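PDB 2FYI: HTH-type transcriptional regulator cbl from Escherichia coli K12, which regulates transcription as a LysR-family DNA-binding protein in the sulphate starvation response, seen here as its cofactor-binding domain. Local coordinates for the interface of chains A and B. Numbering follows the deposited sequence. Chains: chain A/B, HTH-type transcriptional regulator cbl.

The interface of chains A and B. Residues chain A 119, 143-144; chain B 47-50.
A:Ser144 lies edge to edge with the strand B:Leu47 to B:Gln49, and its backbone forms parallel beta bonds to both sides of B:Ile48. Its N donates to B:Leu47 O at 3.1 Å, and its O accepts from B:Gln49 N, also at 3.1 Å and almost straight along the carbonyl axis (C=O...N 179°). Beside this ladder is the tighter, apolar part. A:Leu143 holds CG anti to its backbone N (chi1 -178°), which brings its branch against B:Leu47, CG lying 3.8 Å from B:Leu47 CB while CD1 reaches toward B:Leu47 CB and CG. An alanine here would probably leave B:Leu47 CB without this partner and open a gap beside the ladder. On the other side of the ladder the fit is looser and water-mediated. Water 1 joins A:Arg119 NE at 2.6 Å, A:Ser144 OG at 2.9 Å and B:Gln49 O at 2.9 Å, so side chains of chain A reach a main-chain carbonyl of chain B indirectly. The guanidinium NH2 of A:Arg119 stays 3.6 Å from B:Gln49 O, and A:Ser144 OG merely touches the methyl CG2 of B:Ile48. The short strand 143-145 of chain A thus pairs with strand 43-49 of chain B, A:Arg119 coming from the loop just after strand 115-118. A two-fold axis repeats the contact with the chains exchanged, in a dimer that may reflect how LysR-type cofactor-binding domains associate.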
# COMPACT_ATOMS: atom_id res chain seq x y z
N ARG A 119 -4.87 9.67 1.22
CA ARG A 119 -4.84 10.44 2.43
C ARG A 119 -4.00 11.71 2.22
O ARG A 119 -3.23 11.80 1.29
CB ARG A 119 -4.22 9.57 3.50
CG ARG A 119 -2.85 10.02 3.83
CD ARG A 119 -2.01 8.95 4.43
NE ARG A 119 -2.56 8.37 5.64
CZ ARG A 119 -1.80 7.73 6.51
NH1 ARG A 119 -0.50 7.66 6.28
NH2 ARG A 119 -2.32 7.18 7.60
N LEU A 143 -13.27 7.09 2.39
CA LEU A 143 -12.15 6.21 2.62
C LEU A 143 -10.88 6.92 2.24
O LEU A 143 -10.75 7.43 1.13
CB LEU A 143 -12.26 4.90 1.84
CG LEU A 143 -11.15 3.83 2.03
CD1 LEU A 143 -11.61 2.49 1.56
CD2 LEU A 143 -9.86 4.17 1.33
N SER A 144 -9.92 6.97 3.16
CA SER A 144 -8.68 7.65 2.85
C SER A 144 -7.60 6.58 2.76
O SER A 144 -7.40 5.79 3.68
CB SER A 144 -8.37 8.74 3.87
OG SER A 144 -7.51 8.25 4.86
N LEU B 47 -13.61 4.21 6.23
CA LEU B 47 -12.34 3.52 6.48
C LEU B 47 -11.15 4.41 6.36
O LEU B 47 -11.07 5.25 5.46
CB LEU B 47 -12.05 2.45 5.46
CG LEU B 47 -12.87 1.19 5.22
CD1 LEU B 47 -11.86 0.03 5.39
CD2 LEU B 47 -13.97 1.09 6.21
N ILE B 48 -10.18 4.19 7.23
CA ILE B 48 -8.89 4.86 7.10
C ILE B 48 -7.85 3.77 6.99
O ILE B 48 -7.86 2.85 7.78
CB ILE B 48 -8.57 5.68 8.35
CG1 ILE B 48 -9.76 6.56 8.67
CG2 ILE B 48 -7.27 6.48 8.16
CD1 ILE B 48 -9.63 7.34 9.91
N GLN B 49 -6.98 3.85 6.00
CA GLN B 49 -5.95 2.82 5.83
C GLN B 49 -4.69 3.36 6.46
O GLN B 49 -4.36 4.53 6.30
CB GLN B 49 -5.73 2.55 4.34
CG GLN B 49 -4.56 1.64 4.01
CD GLN B 49 -4.26 1.55 2.49
OE1 GLN B 49 -4.96 2.15 1.63
NE2 GLN B 49 -3.21 0.81 2.15
N GLY B 50 -3.96 2.55 7.19
CA GLY B 50 -2.74 3.03 7.78
C GLY B 50 -1.88 1.88 8.24
O GLY B 50 -2.25 0.72 8.06
O HOH W 1 -4.87 7.27 5.50